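Serpin B3 (PDB 4ZK3) belongs to the serpin family of protease inhibitors and probably traps papain-like cysteine proteases through its cleavable, sheet-inserting reactive-centre loop. Local coordinates at residues Q17-S22 / E291-K296; I32-A37 / V328-F333. All blocks are in the same frame, centred on the assembly; numbering follows the deposited sequence.

Contact 1. Residues Q17-S22 / E291-K296; sequences QQFRKS and ESYDLK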
# COMPACT_ATOMS: atom_id res chain seq x y z
N GLN A 17 -4.83 0.91 12.01
CA GLN A 17 -5.39 1.42 13.30
C GLN A 17 -5.31 2.94 13.39
O GLN A 17 -6.24 3.57 13.82
CB GLN A 17 -4.68 0.74 14.49
CG GLN A 17 -4.67 -0.80 14.49
CD GLN A 17 -6.02 -1.52 14.72
OE1 GLN A 17 -6.05 -2.59 15.35
NE2 GLN A 17 -7.09 -0.98 14.20
N GLN A 18 -4.27 3.56 12.87
CA GLN A 18 -4.24 5.01 12.78
C GLN A 18 -5.23 5.57 11.78
O GLN A 18 -5.96 6.54 12.08
CB GLN A 18 -2.81 5.52 12.47
CG GLN A 18 -1.82 5.09 13.56
CD GLN A 18 -2.23 5.65 14.93
OE1 GLN A 18 -2.56 6.85 15.07
NE2 GLN A 18 -2.33 4.76 15.90
N PHE A 19 -5.30 4.93 10.61
CA PHE A 19 -6.15 5.37 9.53
C PHE A 19 -7.63 5.31 9.93
O PHE A 19 -8.42 6.13 9.48
CB PHE A 19 -5.94 4.54 8.26
CG PHE A 19 -4.61 4.73 7.62
CD1 PHE A 19 -3.83 5.82 7.87
CD2 PHE A 19 -4.14 3.78 6.73
CE1 PHE A 19 -2.60 5.96 7.30
CE2 PHE A 19 -2.92 3.92 6.13
CZ PHE A 19 -2.14 5.02 6.41
N ARG A 20 -7.97 4.37 10.78
CA ARG A 20 -9.33 4.27 11.30
C ARG A 20 -9.87 5.55 11.94
O ARG A 20 -11.09 5.73 12.03
CB ARG A 20 -9.41 3.20 12.35
CG ARG A 20 -9.25 1.82 11.77
CD ARG A 20 -9.43 0.78 12.82
NE ARG A 20 -10.83 0.74 13.19
CZ ARG A 20 -11.32 0.08 14.21
NH1 ARG A 20 -10.52 -0.65 14.95
NH2 ARG A 20 -12.62 0.11 14.47
N LYS A 21 -8.96 6.42 12.40
CA LYS A 21 -9.34 7.65 13.10
C LYS A 21 -9.80 8.79 12.26
O LYS A 21 -10.37 9.69 12.81
CB LYS A 21 -8.20 8.12 13.94
CG LYS A 21 -7.87 7.05 14.96
CD LYS A 21 -6.65 7.37 15.75
CE LYS A 21 -6.52 6.34 16.83
NZ LYS A 21 -5.13 6.35 17.31
N SER A 22 -9.54 8.79 10.96
CA SER A 22 -10.02 9.89 10.10
C SER A 22 -11.47 9.61 9.75
O SER A 22 -11.94 8.46 9.89
CB SER A 22 -9.24 9.99 8.81
OG SER A 22 -9.80 9.08 7.87
N GLU A 291 -7.70 7.45 -2.12
CA GLU A 291 -7.47 8.13 -0.86
C GLU A 291 -6.06 8.70 -0.74
O GLU A 291 -5.10 8.17 -1.36
CB GLU A 291 -7.70 7.18 0.31
CG GLU A 291 -9.07 6.51 0.38
CD GLU A 291 -10.25 7.42 0.70
OE1 GLU A 291 -10.09 8.48 1.37
OE2 GLU A 291 -11.33 7.04 0.26
N SER A 292 -5.93 9.74 0.07
CA SER A 292 -4.67 10.38 0.40
C SER A 292 -4.34 10.35 1.88
O SER A 292 -5.21 10.47 2.68
CB SER A 292 -4.72 11.85 -0.02
OG SER A 292 -4.92 11.94 -1.41
N TYR A 293 -3.06 10.29 2.24
CA TYR A 293 -2.64 10.29 3.63
C TYR A 293 -1.48 11.19 3.79
O TYR A 293 -0.50 11.09 3.04
CB TYR A 293 -2.30 8.87 4.17
CG TYR A 293 -3.44 7.90 3.92
CD1 TYR A 293 -3.60 7.26 2.68
CD2 TYR A 293 -4.41 7.70 4.88
CE1 TYR A 293 -4.68 6.44 2.47
CE2 TYR A 293 -5.48 6.89 4.66
CZ TYR A 293 -5.60 6.25 3.46
OH TYR A 293 -6.70 5.50 3.24
N ASP A 294 -1.59 12.10 4.78
CA ASP A 294 -0.43 12.82 5.30
C ASP A 294 0.10 12.00 6.42
O ASP A 294 -0.56 11.89 7.45
CB ASP A 294 -0.80 14.19 5.86
CG ASP A 294 0.41 15.00 6.24
OD1 ASP A 294 1.37 14.44 6.82
OD2 ASP A 294 0.38 16.21 5.95
N LEU A 295 1.27 11.42 6.24
CA LEU A 295 1.76 10.42 7.20
C LEU A 295 2.66 10.91 8.32
O LEU A 295 3.04 10.14 9.19
CB LEU A 295 2.47 9.27 6.47
CG LEU A 295 1.63 8.41 5.52
CD1 LEU A 295 2.52 7.40 4.80
CD2 LEU A 295 0.52 7.71 6.26
N LYS A 296 3.02 12.18 8.30
CA LYS A 296 4.02 12.72 9.24
C LYS A 296 3.64 12.50 10.71
O LYS A 296 4.39 11.82 11.45
CB LYS A 296 4.23 14.19 8.93
CG LYS A 296 5.33 14.89 9.68
CD LYS A 296 5.09 16.38 9.50
CE LYS A 296 6.37 17.17 9.67
NZ LYS A 296 6.12 18.59 9.32

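Contact 2. Residues I32-A37 / V328-F333; sequences ISITSA and VLHKAF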
# COMPACT_ATOMS: atom_id res chain seq x y z
N ILE A 32 3.50 -1.66 1.17
CA ILE A 32 4.84 -1.97 0.60
C ILE A 32 5.49 -0.73 0.04
O ILE A 32 6.73 -0.52 0.16
CB ILE A 32 4.71 -3.03 -0.51
CG1 ILE A 32 4.72 -4.40 0.11
CG2 ILE A 32 5.92 -3.00 -1.42
CD1 ILE A 32 6.05 -4.73 0.81
N SER A 33 4.67 0.13 -0.56
CA SER A 33 5.18 1.43 -1.08
C SER A 33 5.74 2.26 0.04
O SER A 33 6.83 2.88 -0.06
CB SER A 33 4.05 2.15 -1.81
OG SER A 33 4.42 3.48 -2.09
N ILE A 34 5.05 2.23 1.17
CA ILE A 34 5.50 3.02 2.31
C ILE A 34 6.74 2.41 2.94
O ILE A 34 7.71 3.11 3.25
CB ILE A 34 4.40 3.15 3.32
CG1 ILE A 34 3.20 3.80 2.65
CG2 ILE A 34 4.89 3.99 4.45
CD1 ILE A 34 1.93 3.75 3.45
N THR A 35 6.74 1.10 3.10
CA THR A 35 7.94 0.41 3.57
C THR A 35 9.13 0.73 2.71
O THR A 35 10.22 1.04 3.20
CB THR A 35 7.71 -1.09 3.63
OG1 THR A 35 6.72 -1.36 4.62
CG2 THR A 35 8.99 -1.77 4.03
N SER A 36 8.95 0.66 1.41
CA SER A 36 10.05 0.92 0.47
C SER A 36 10.61 2.36 0.61
O SER A 36 11.82 2.55 0.62
CB SER A 36 9.58 0.59 -0.95
OG SER A 36 10.55 0.87 -1.91
N ALA A 37 9.77 3.36 0.70
CA ALA A 37 10.22 4.69 0.85
C ALA A 37 10.96 4.91 2.16
O ALA A 37 11.98 5.57 2.19
CB ALA A 37 9.02 5.67 0.75
N VAL A 328 5.86 13.32 4.74
CA VAL A 328 5.71 11.97 4.18
C VAL A 328 4.26 11.89 3.74
O VAL A 328 3.35 12.07 4.57
CB VAL A 328 6.00 10.84 5.17
CG1 VAL A 328 5.90 9.45 4.48
CG2 VAL A 328 7.39 11.00 5.74
N LEU A 329 4.08 11.71 2.44
CA LEU A 329 2.78 11.70 1.79
C LEU A 329 2.53 10.37 1.03
O LEU A 329 3.46 9.78 0.47
CB LEU A 329 2.70 12.83 0.79
CG LEU A 329 2.91 14.23 1.33
CD1 LEU A 329 2.63 15.13 0.18
CD2 LEU A 329 1.96 14.54 2.46
N HIS A 330 1.29 9.94 1.03
CA HIS A 330 0.86 8.71 0.35
C HIS A 330 -0.47 8.94 -0.31
O HIS A 330 -1.38 9.56 0.29
CB HIS A 330 0.73 7.58 1.35
CG HIS A 330 0.49 6.23 0.75
ND1 HIS A 330 1.47 5.52 0.08
CD2 HIS A 330 -0.60 5.44 0.76
CE1 HIS A 330 0.98 4.35 -0.32
NE2 HIS A 330 -0.28 4.30 0.05
N LYS A 331 -0.62 8.38 -1.50
CA LYS A 331 -1.85 8.42 -2.23
C LYS A 331 -2.06 7.09 -2.99
O LYS A 331 -1.16 6.51 -3.55
CB LYS A 331 -1.79 9.63 -3.19
CG LYS A 331 -3.14 10.04 -3.69
CD LYS A 331 -3.08 11.33 -4.49
CE LYS A 331 -4.45 11.65 -5.06
NZ LYS A 331 -4.43 13.00 -5.68
N ALA A 332 -3.30 6.64 -3.06
CA ALA A 332 -3.59 5.30 -3.56
C ALA A 332 -4.93 5.27 -4.27
O ALA A 332 -5.85 6.04 -3.94
CB ALA A 332 -3.53 4.26 -2.43
N PHE A 333 -5.03 4.36 -5.23
CA PHE A 333 -6.19 4.20 -6.14
C PHE A 333 -6.44 2.72 -6.37
O PHE A 333 -5.49 1.94 -6.60
CB PHE A 333 -5.80 4.83 -7.49
CG PHE A 333 -6.76 4.53 -8.63
CD1 PHE A 333 -6.65 3.36 -9.39
CD2 PHE A 333 -7.73 5.46 -8.99
CE1 PHE A 333 -7.56 3.07 -10.44
CE2 PHE A 333 -8.60 5.22 -10.09
CZ PHE A 333 -8.51 4.02 -10.81

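Contact 1. Residues Q17-S22 / E291-K296
In this serpin fold the N-terminal helix packs against strand 276-294 of the central beta-sheet, and F19 of helix 4-19 meets that strand through an aromatic stack with Y293. The two rings lie face to face but slipped past one another: their centroids are 4.2 Å apart and the planes are tilted by 29°. Because of the slip, the overlap runs along one side of the tyrosine, with Y293 CD2 lying over the rim of the F19 ring, 3.5 Å from F19 CE1. Y293 CE2 continues the overlap toward the root of the phenylalanine, at 3.8 Å from F19 CG. For F19, chi1 of -67° sets CG beside its own backbone N and anti to the carbonyl carbon, so the ring reaches out to the strand.

L295 completes the contact from another side. Its CD2 methyl lies in the plane of the phenylalanine ring and abuts the edge, 3.7 Å from F19 CE1, so F19 is held over one face by an aromatic ring and at its rim by a methyl group. Y29 adds an edge-to-face contact to F19, while the tyrosine hydroxyl, Y293 OH, is hydrogen-bonded to F28 N, which anchors the far end of the stacked ring. At D294 the strand runs out into the turn leading to helix 296-302. There D294 OD1 takes a capping bond from K296 N, 3.2 Å long with an N-H...O angle of 158°, the hydrogen arriving nearly along the C-O axis of the carboxylate.

Contact 2. Residues I32-A37 / V328-F333
One face of the H330 imidazole is covered by I34, whose CD1 methyl sits almost exactly over the ring centre, while S33 OG lies at the edge near the ring plane. The three residues belong to the shutter region of the serpin fold, where helix 31-42 packs beneath the central sheet, here against strand 325-336. The methyl makes a CH-pi contact: I34 CD1 is 3.8 Å from the centroid of the H330 ring and only 7° off its normal. I34 CG1 follows it over the same face, off-centre, and comes within 3.5 Å of H330 ND1. The CA-CB-CG1-CD1 chain of I34 is extended (chi2 169°), carrying the methyl from a residue whose CB does not itself aim at the strand; the arm meets the imidazole side chain at about a right angle.

The serine adds an in-plane neighbour at a looser distance, 4.0 Å from S33 OG to H330 CE1. Both polar groups are instead tied to a common partner, T347 OG1 on strand 340-351, which is hydrogen-bonded to S33 OG and to H330 ND1. The opposite nitrogen, H330 NE2, is hydrogen-bonded to the backbone amide S30 N just ahead of the helix. With an amide N-H directed at NE2, a neutral ring carrying its proton on ND1 is the likely form. Held at ND1 by T347 OG1 and at NE2 by S30 N, the buried imidazole has little freedom to rotate about its CB-CG bond.

Contacts 1 and 2 set two helices against neighbouring antiparallel strands of the central serpin sheet, with their centres about 12 Å apart. The strand segments 291-296 and 328-333 pair directly, Y293 N to H330 O at 2.7 Å and L295 N to V328 O at 2.7 Å, so the residue stacked on F19 in contact 1 is bonded through its backbone to the histidine at the heart of contact 2. Their side chains also touch. On its other side strand 325-336 pairs with strand 340-351, itself antiparallel to 174-185, consistent with the reactive-centre loop inserted as in cleaved serpins; T347 ties contact 2 to what is probably the inserted loop.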